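Local structure of Endonuclease/exonuclease/phosphatase (Beutenbergia cavernae DSM 12333, 4RUW) at residues L383-R386 / A390-T393; A421-V424 / I430-S433; W257-H262 / W350-A355; V394-T399 / R403-T408. The protein belongs to the endonuclease/exonuclease/phosphatase family, joining a DNase I-like domain that carries a zinc ion to an Ig-like beta-sandwich domain. One frame throughout, in Å; residues are numbered along the deposited sequence. Where two conformers were deposited one is given.

Contact 1 of 4, residues L383-R386 / A390-T393; sequences LRNR and ALRT
The carbonyl oxygen of Leu383 receives two backbone N-H groups from segment 390-393. Leu391 N lies 2.7 Å from Leu383 O, with an angle of 168° at the hydrogen, whereas Arg392 N makes a weak bond to the same Leu383 O at 3.5 Å. Together with that weak bond, the return bond from Leu383 N to Arg392 O at 3.0 Å marks an antiparallel hydrogen-bonded pair. Beyond it the register slips by one residue, so that Arg384 pairs with Ala390 across a non-hydrogen-bonded site. The Leu391 side chain leans back over this backbone: its CB is 3.4 Å from Leu383 O, and its CD1 is 3.9 Å from Asn385 N. CG sits beside Leu391's own backbone N (chi1 -61°), which carries the branch toward the opposing chain; CD1 also meets Leu383 CG at 4.3 Å. On the Arg384 and Ala390 face, an extended arginine chain brings NH1 to 4.1 Å from Ala390 CB, a loose apposition. The guanidinium is secured by Glu420 through a salt bridge and by the carbonyl of Gly388, while Asn385 OD1 accepts from Val389 N inside the turn. Leu391 and Arg392 thus oppose the single Leu383, a classic beta bulge beside the turn of a beta hairpin.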
# COMPACT_ATOMS: atom_id res chain seq x y z
N LEU A 383 -22.18 -12.79 -7.88
CA LEU A 383 -22.11 -12.80 -9.31
C LEU A 383 -23.41 -13.43 -9.83
O LEU A 383 -23.75 -14.51 -9.42
CB LEU A 383 -20.89 -13.57 -9.77
CG LEU A 383 -20.62 -13.68 -11.25
CD1 LEU A 383 -20.40 -12.34 -11.92
CD2 LEU A 383 -19.48 -14.63 -11.57
N ARG A 384 -24.15 -12.68 -10.63
CA ARG A 384 -25.45 -13.11 -11.13
C ARG A 384 -25.45 -13.16 -12.65
O ARG A 384 -24.75 -12.40 -13.30
CB ARG A 384 -26.54 -12.15 -10.66
CG ARG A 384 -26.69 -12.05 -9.16
CD ARG A 384 -27.86 -11.15 -8.78
NE ARG A 384 -27.96 -11.01 -7.33
CZ ARG A 384 -28.53 -11.91 -6.53
NH1 ARG A 384 -29.06 -13.01 -7.04
NH2 ARG A 384 -28.56 -11.70 -5.22
N ASN A 385 -26.25 -14.07 -13.21
CA ASN A 385 -26.46 -14.07 -14.66
C ASN A 385 -27.47 -13.00 -15.06
O ASN A 385 -27.98 -12.28 -14.21
CB ASN A 385 -26.86 -15.46 -15.18
CG ASN A 385 -28.19 -15.96 -14.62
OD1 ASN A 385 -29.02 -15.18 -14.15
ND2 ASN A 385 -28.40 -17.27 -14.68
N ARG A 386 -27.75 -12.90 -16.35
CA ARG A 386 -28.66 -11.86 -16.84
C ARG A 386 -30.07 -12.04 -16.28
O ARG A 386 -30.81 -11.06 -16.12
CB ARG A 386 -28.67 -11.81 -18.36
CG ARG A 386 -29.05 -13.11 -19.05
CD ARG A 386 -28.96 -12.95 -20.56
NE ARG A 386 -29.48 -11.66 -21.00
CZ ARG A 386 -28.80 -10.78 -21.73
NH1 ARG A 386 -27.55 -11.05 -22.11
NH2 ARG A 386 -29.35 -9.63 -22.08
N ALA A 390 -28.07 -16.29 -8.91
CA ALA A 390 -26.74 -16.30 -8.30
C ALA A 390 -25.87 -17.42 -8.88
O ALA A 390 -26.27 -18.58 -8.91
CB ALA A 390 -26.86 -16.45 -6.79
N LEU A 391 -24.69 -17.04 -9.36
CA LEU A 391 -23.71 -17.99 -9.88
C LEU A 391 -22.69 -18.34 -8.81
O LEU A 391 -22.24 -19.48 -8.72
CB LEU A 391 -23.01 -17.41 -11.11
CG LEU A 391 -23.94 -17.09 -12.29
CD1 LEU A 391 -23.16 -16.44 -13.41
CD2 LEU A 391 -24.64 -18.35 -12.77
N ARG A 392 -22.30 -17.35 -8.01
CA ARG A 392 -21.44 -17.58 -6.86
C ARG A 392 -21.59 -16.41 -5.90
O ARG A 392 -21.79 -15.28 -6.32
CB ARG A 392 -19.98 -17.73 -7.28
CG ARG A 392 -19.06 -18.12 -6.13
CD ARG A 392 -17.68 -18.52 -6.61
NE ARG A 392 -17.71 -19.76 -7.36
CZ ARG A 392 -17.43 -20.96 -6.85
NH1 ARG A 392 -17.10 -21.08 -5.57
NH2 ARG A 392 -17.48 -22.04 -7.62
N THR A 393 -21.51 -16.72 -4.61
CA THR A 393 -21.63 -15.75 -3.54
C THR A 393 -20.38 -15.84 -2.67
O THR A 393 -19.96 -16.94 -2.31
CB THR A 393 -22.88 -16.05 -2.69
OG1 THR A 393 -24.04 -15.98 -3.52
CG2 THR A 393 -23.01 -15.06 -1.55

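Contact 2 of 4, residues A421-V424 / I430-S433; sequences ACLV and ILAS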
# COMPACT_ATOMS: atom_id res chain seq x y z
N ALA A 421 -22.81 -6.02 -4.78
CA ALA A 421 -22.16 -5.97 -3.47
C ALA A 421 -23.16 -5.39 -2.48
O ALA A 421 -23.75 -4.33 -2.72
CB ALA A 421 -20.91 -5.11 -3.52
N CYS A 422 -23.33 -6.08 -1.36
CA CYS A 422 -24.29 -5.68 -0.34
C CYS A 422 -23.65 -5.54 1.02
O CYS A 422 -22.65 -6.19 1.33
CB CYS A 422 -25.40 -6.72 -0.22
SG CYS A 422 -26.42 -6.92 -1.67
N LEU A 423 -24.25 -4.69 1.85
CA LEU A 423 -23.98 -4.70 3.27
C LEU A 423 -25.17 -5.41 3.91
O LEU A 423 -26.32 -5.00 3.71
CB LEU A 423 -23.85 -3.28 3.81
CG LEU A 423 -23.50 -3.21 5.30
CD1 LEU A 423 -22.13 -3.81 5.59
CD2 LEU A 423 -23.59 -1.78 5.81
N VAL A 424 -24.88 -6.49 4.63
CA VAL A 424 -25.91 -7.32 5.22
C VAL A 424 -25.89 -7.12 6.72
O VAL A 424 -24.82 -7.17 7.34
CB VAL A 424 -25.69 -8.81 4.90
CG1 VAL A 424 -26.87 -9.64 5.39
CG2 VAL A 424 -25.50 -9.00 3.40
N ILE A 430 -30.88 -6.78 4.21
CA ILE A 430 -30.00 -6.07 3.29
C ILE A 430 -30.04 -4.58 3.61
O ILE A 430 -31.04 -3.92 3.35
CB ILE A 430 -30.40 -6.31 1.83
CG1 ILE A 430 -30.42 -7.80 1.51
CG2 ILE A 430 -29.46 -5.57 0.89
CD1 ILE A 430 -29.10 -8.50 1.77
N LEU A 431 -28.95 -4.07 4.17
CA LEU A 431 -28.87 -2.66 4.54
C LEU A 431 -28.60 -1.79 3.31
O LEU A 431 -29.06 -0.65 3.24
CB LEU A 431 -27.79 -2.44 5.59
CG LEU A 431 -28.01 -3.16 6.91
CD1 LEU A 431 -26.81 -3.02 7.82
CD2 LEU A 431 -29.27 -2.63 7.60
N ALA A 432 -27.87 -2.34 2.35
CA ALA A 432 -27.53 -1.62 1.14
C ALA A 432 -27.17 -2.62 0.05
O ALA A 432 -26.64 -3.69 0.35
CB ALA A 432 -26.37 -0.67 1.38
N SER A 433 -27.44 -2.25 -1.20
CA SER A 433 -27.11 -3.09 -2.33
C SER A 433 -26.72 -2.21 -3.52
O SER A 433 -27.33 -1.17 -3.76
CB SER A 433 -28.29 -3.97 -2.72
OG SER A 433 -28.03 -4.70 -3.90
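Leu423 and Ala432 form an antiparallel hydrogen-bonded pair flanked by two non-hydrogen-bonded pairs, Cys422 with Ser433 and Val424 with Ile430, and the register slips by one between Leu423 and Val424. Leu423 N donates to Ala432 O at 3.0 Å, the donor tilted 32° from the carbonyl plane. In return Leu423 O takes Leu431 N at 2.8 Å and, weakly, Ala432 N, the signature of a classic beta bulge. With its CG anti to the backbone N (chi1 -178°), Leu423 brings CD2 to 4.0 Å from Leu431 CD1, the two side chains meeting at a slant. Leu423 CB separately faces the methyl of Ala432, 4.4 Å from Ala432 CB. On the opposite face, Val424 CG2 touches Ile430 CD1 at 4.0 Å. Cys422 CA makes a CA-H...O contact of 3.2 Å with Ala432 O, probably adding weakly to the N-H bond at that oxygen. In one of its two conformers Cys422 also turns SG toward Ile430 CG2 and Ser433 CB; the serine OG is hydrogen-bonded to Glu420. Side-chain attachment between these strands is therefore almost wholly apolar, and the directional component comes from the backbone, with Leu423 O holding one donor firmly and a second weakly at the bulge.

Contact 3 of 4, residues W257-H262 / W350-A355; sequences WIAEDH and WAQLTA
Ala259 places its methyl over the indole of Trp350: CB stands 3.8 Å from the centroid of the five-membered ring and 19° off the ring normal, a CH-pi contact with the face. The closest ring atom is Trp350 CD2, 3.6 Å from Ala259 CB, at the fusion of the two rings. Trp350 adopts the rotamer with CG between backbone N and carbonyl carbon (chi1 53°), and a chi2 of 79° turns the broad face to the helix. Two residues further along the strand, Gln352 runs extended beyond CG to bring its amide to the helix end. Its NE2 donates to Ala259 O at 3.2 Å. The acceptor lies in the amide plane of Gln352, and the donor sits in the carbonyl plane on a lone pair. Ala259 O also takes His262 N at 3.0 Å as the chain leaves the helix, and Thr339 OG1 is a further partner. Gln352 NE2 has a second acceptor in Leu263 O, so its amide is held between two backbone carbonyls. This buried contact packs the C-terminal turn of helix 251-260, in the DNase I-like part, against strand 349-356 of the Ig-like beta sandwich.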
# COMPACT_ATOMS: atom_id res chain seq x y z
N TRP A 257 -11.48 4.89 -2.74
CA TRP A 257 -10.88 5.38 -3.98
C TRP A 257 -9.83 4.42 -4.51
O TRP A 257 -9.73 4.17 -5.71
CB TRP A 257 -10.21 6.73 -3.77
CG TRP A 257 -11.09 7.86 -3.39
CD1 TRP A 257 -12.45 7.90 -3.43
CD2 TRP A 257 -10.66 9.12 -2.88
NE1 TRP A 257 -12.89 9.13 -2.99
CE2 TRP A 257 -11.81 9.90 -2.65
CE3 TRP A 257 -9.40 9.68 -2.62
CZ2 TRP A 257 -11.74 11.20 -2.16
CZ3 TRP A 257 -9.34 10.98 -2.14
CH2 TRP A 257 -10.50 11.72 -1.91
N ILE A 258 -9.02 3.88 -3.61
CA ILE A 258 -7.96 2.96 -4.01
C ILE A 258 -8.58 1.69 -4.61
O ILE A 258 -8.16 1.21 -5.67
CB ILE A 258 -7.03 2.61 -2.83
CG1 ILE A 258 -6.35 3.87 -2.28
CG2 ILE A 258 -5.99 1.60 -3.26
CD1 ILE A 258 -5.64 3.65 -0.94
N ALA A 259 -9.60 1.16 -3.94
CA ALA A 259 -10.26 -0.04 -4.42
C ALA A 259 -10.94 0.20 -5.77
O ALA A 259 -10.87 -0.65 -6.65
CB ALA A 259 -11.27 -0.53 -3.39
N GLU A 260 -11.63 1.44 -5.98
CA GLU A 260 -12.29 1.81 -7.24
C GLU A 260 -11.31 1.81 -8.39
O GLU A 260 -11.69 1.57 -9.54
CB GLU A 260 -12.87 3.23 -7.17
CG GLU A 260 -14.03 3.48 -6.23
CD GLU A 260 -14.43 4.95 -6.23
OE1 GLU A 260 -13.70 5.78 -6.81
OE2 GLU A 260 -15.50 5.28 -5.68
N ASP A 261 -10.01 2.07 -8.05
CA ASP A 261 -8.98 2.13 -9.07
C ASP A 261 -8.30 0.80 -9.35
O ASP A 261 -7.23 0.75 -9.98
CB ASP A 261 -7.96 3.21 -8.72
CG ASP A 261 -8.40 4.57 -9.21
OD1 ASP A 261 -9.54 4.69 -9.70
OD2 ASP A 261 -7.60 5.52 -9.12
N HIS A 262 -8.92 -0.28 -8.87
CA HIS A 262 -8.53 -1.66 -9.19
C HIS A 262 -7.25 -2.07 -8.49
O HIS A 262 -6.56 -2.97 -8.95
CB HIS A 262 -8.37 -1.88 -10.70
CG HIS A 262 -9.47 -1.29 -11.51
ND1 HIS A 262 -10.74 -1.84 -11.53
CD2 HIS A 262 -9.52 -0.21 -12.32
CE1 HIS A 262 -11.51 -1.12 -12.33
NE2 HIS A 262 -10.80 -0.12 -12.82
N TRP A 350 -15.97 -3.45 -0.17
CA TRP A 350 -16.02 -3.59 -1.62
C TRP A 350 -15.90 -5.05 -2.04
O TRP A 350 -15.53 -5.93 -1.25
CB TRP A 350 -14.88 -2.81 -2.28
CG TRP A 350 -13.52 -3.15 -1.73
CD1 TRP A 350 -12.76 -4.24 -2.03
CD2 TRP A 350 -12.79 -2.40 -0.75
NE1 TRP A 350 -11.59 -4.22 -1.30
CE2 TRP A 350 -11.58 -3.10 -0.51
CE3 TRP A 350 -13.02 -1.21 -0.06
CZ2 TRP A 350 -10.61 -2.64 0.38
CZ3 TRP A 350 -12.07 -0.76 0.84
CH2 TRP A 350 -10.88 -1.47 1.05
N ALA A 351 -16.21 -5.27 -3.31
CA ALA A 351 -15.94 -6.52 -4.00
C ALA A 351 -15.15 -6.20 -5.26
O ALA A 351 -15.51 -5.30 -6.01
CB ALA A 351 -17.24 -7.21 -4.36
N GLN A 352 -14.06 -6.93 -5.47
CA GLN A 352 -13.25 -6.79 -6.68
C GLN A 352 -13.27 -8.11 -7.44
O GLN A 352 -12.88 -9.15 -6.90
CB GLN A 352 -11.81 -6.41 -6.34
CG GLN A 352 -11.65 -5.03 -5.72
CD GLN A 352 -10.20 -4.71 -5.40
OE1 GLN A 352 -9.44 -5.58 -4.98
NE2 GLN A 352 -9.81 -3.45 -5.59
N LEU A 353 -13.74 -8.05 -8.68
CA LEU A 353 -13.81 -9.22 -9.54
C LEU A 353 -12.72 -9.10 -10.60
O LEU A 353 -12.55 -8.05 -11.21
CB LEU A 353 -15.19 -9.28 -10.21
CG LEU A 353 -15.40 -10.39 -11.24
CD1 LEU A 353 -15.45 -11.75 -10.57
CD2 LEU A 353 -16.67 -10.12 -12.04
N THR A 354 -11.98 -10.18 -10.81
CA THR A 354 -11.00 -10.24 -11.88
C THR A 354 -11.23 -11.48 -12.72
O THR A 354 -11.39 -12.57 -12.18
CB THR A 354 -9.55 -10.26 -11.33
OG1 THR A 354 -9.36 -9.19 -10.40
CG2 THR A 354 -8.54 -10.13 -12.46
N ALA A 355 -11.28 -11.31 -14.04
CA ALA A 355 -11.38 -12.43 -14.96
C ALA A 355 -10.09 -12.48 -15.77
O ALA A 355 -9.61 -11.45 -16.24
CB ALA A 355 -12.59 -12.28 -15.89

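Contact 4 of 4, residues V394-T399 / R403-T408; sequences VTDSGT and RCTVET
Polar contact centres on Thr405 OG1, which lies 2.8 Å from Asp396 OD1 and 3.1 Å from Thr395 O. Asp396 sets CG opposite its backbone N (chi1 -166°), which directs the carboxylate across to the threonine. Its other oxygen, OD2, accepts from the backbone N of Lys367 in strand 360-367, while OD1 faces Thr405 OG1 of strand 405-410; this placement probably restrains the rotation of the group.

No backbone hydrogen bond links the two segments. Strands 394-396 and 405-408 run nearly antiparallel, at 162°, yet their axes approach no closer than 7.1 Å. They belong to different sheets: strand 390-396 pairs with 378-384, and strand 405-410 with 360-367. The contact consequently spans the two sheets of the Ig-like beta sandwich through side chains, and segment 403-408 also carries Cys404, disulfide-bonded to Cys366.

Val394, whose two methyls diverge, supplies the remaining packing. Its CG1 makes the apolar contact, meeting Thr405 CG2 at 3.6 Å, the two side chains lying alongside and pointing opposite ways. Its CG2 is in van der Waals contact with the Glu407 side chain: Val394 CG2 lies 3.6 Å from Glu407 CD, against the carboxylate end of an extended chain, and 4.0 Å from Glu407 CG.

Charge pairing brings in one outside partner: Glu407 OE2 forms a salt bridge with Arg392 NH1, from the same strand as Val394, which probably helps hold the carboxylate close to the valine methyl.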
# COMPACT_ATOMS: atom_id res chain seq x y z
N VAL A 394 -19.78 -14.69 -2.37
CA VAL A 394 -18.61 -14.64 -1.50
C VAL A 394 -18.85 -13.56 -0.46
O VAL A 394 -19.25 -12.44 -0.79
CB VAL A 394 -17.32 -14.35 -2.31
CG1 VAL A 394 -16.12 -14.23 -1.39
CG2 VAL A 394 -17.09 -15.45 -3.35
N THR A 395 -18.63 -13.91 0.81
CA THR A 395 -18.97 -13.02 1.91
C THR A 395 -17.76 -12.77 2.80
O THR A 395 -16.95 -13.66 3.03
CB THR A 395 -20.12 -13.62 2.75
OG1 THR A 395 -21.24 -13.90 1.90
CG2 THR A 395 -20.57 -12.66 3.85
N ASP A 396 -17.64 -11.53 3.29
CA ASP A 396 -16.63 -11.20 4.29
C ASP A 396 -17.30 -10.63 5.54
O ASP A 396 -18.09 -9.69 5.46
CB ASP A 396 -15.64 -10.19 3.73
CG ASP A 396 -14.39 -10.07 4.57
OD1 ASP A 396 -13.86 -11.11 5.00
OD2 ASP A 396 -13.92 -8.95 4.81
N SER A 397 -16.99 -11.21 6.69
CA SER A 397 -17.48 -10.66 7.95
C SER A 397 -16.29 -10.27 8.82
O SER A 397 -15.18 -10.13 8.33
CB SER A 397 -18.39 -11.66 8.66
OG SER A 397 -17.75 -12.90 8.85
N GLY A 398 -16.52 -10.06 10.11
CA GLY A 398 -15.44 -9.69 11.01
C GLY A 398 -15.23 -8.19 11.05
O GLY A 398 -16.20 -7.44 11.04
N THR A 399 -13.98 -7.74 11.11
CA THR A 399 -13.69 -6.31 11.12
C THR A 399 -12.53 -6.02 10.18
O THR A 399 -11.97 -6.93 9.57
CB THR A 399 -13.30 -5.78 12.52
OG1 THR A 399 -11.97 -6.20 12.83
CG2 THR A 399 -14.28 -6.25 13.59
N ARG A 403 -8.48 -10.65 7.74
CA ARG A 403 -8.18 -10.92 6.34
C ARG A 403 -9.44 -10.88 5.48
O ARG A 403 -10.51 -11.31 5.92
CB ARG A 403 -7.54 -12.31 6.28
CG ARG A 403 -7.07 -12.78 4.93
CD ARG A 403 -6.41 -14.13 5.08
NE ARG A 403 -6.03 -14.66 3.78
CZ ARG A 403 -5.43 -15.83 3.59
NH1 ARG A 403 -5.14 -16.61 4.63
NH2 ARG A 403 -5.12 -16.23 2.36
N CYS A 404 -9.31 -10.36 4.26
CA CYS A 404 -10.37 -10.37 3.24
C CYS A 404 -10.73 -11.79 2.81
O CYS A 404 -9.98 -12.74 3.07
CB CYS A 404 -9.95 -9.60 1.98
SG CYS A 404 -9.89 -7.78 2.05
N THR A 405 -11.86 -11.95 2.14
CA THR A 405 -12.24 -13.25 1.61
C THR A 405 -12.03 -13.28 0.10
O THR A 405 -12.71 -12.57 -0.64
CB THR A 405 -13.70 -13.56 1.93
OG1 THR A 405 -13.91 -13.42 3.34
CG2 THR A 405 -14.06 -14.97 1.51
N VAL A 406 -11.09 -14.12 -0.33
CA VAL A 406 -10.72 -14.21 -1.74
C VAL A 406 -10.96 -15.63 -2.25
O VAL A 406 -10.43 -16.59 -1.69
CB VAL A 406 -9.25 -13.84 -1.97
CG1 VAL A 406 -8.94 -13.76 -3.45
CG2 VAL A 406 -8.93 -12.51 -1.29
N GLU A 407 -11.79 -15.76 -3.28
CA GLU A 407 -12.06 -17.06 -3.90
C GLU A 407 -11.67 -17.01 -5.36
O GLU A 407 -11.88 -15.99 -6.02
CB GLU A 407 -13.54 -17.43 -3.81
CG GLU A 407 -14.00 -17.83 -2.43
CD GLU A 407 -15.37 -18.49 -2.45
OE1 GLU A 407 -16.00 -18.56 -1.38
OE2 GLU A 407 -15.82 -18.94 -3.53
N THR A 408 -11.12 -18.11 -5.85
CA THR A 408 -10.71 -18.24 -7.23
C THR A 408 -11.28 -19.54 -7.76
O THR A 408 -11.22 -20.57 -7.08
CB THR A 408 -9.17 -18.29 -7.32
OG1 THR A 408 -8.63 -17.08 -6.78
CG2 THR A 408 -8.72 -18.45 -8.75

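In the fold
Contact 3 is buried, its centre about 14 Å from the centre of the chain, and joins the DNase I-like part to the Ig-like part, whereas contacts 1, 2 and 4 lie within the Ig-like sandwich. Contact 1 is a surface contact; contacts 2 and 4 are partly buried. Contacts 1 and 2 both connect hairpin partners in one sheet, where strands 378-384 and 418-424 are neighbours, and rely on backbone bonds and a bulge. Contact 4 crosses between sheets and depends on side chains; contact 3 combines a ring-face contact with an amide-to-carbonyl bond. Contacts 1 and 4 share strand 390-396 and touch through the salt bridge of Arg392 NH1 with Glu407 OE2, 3.2 Å long.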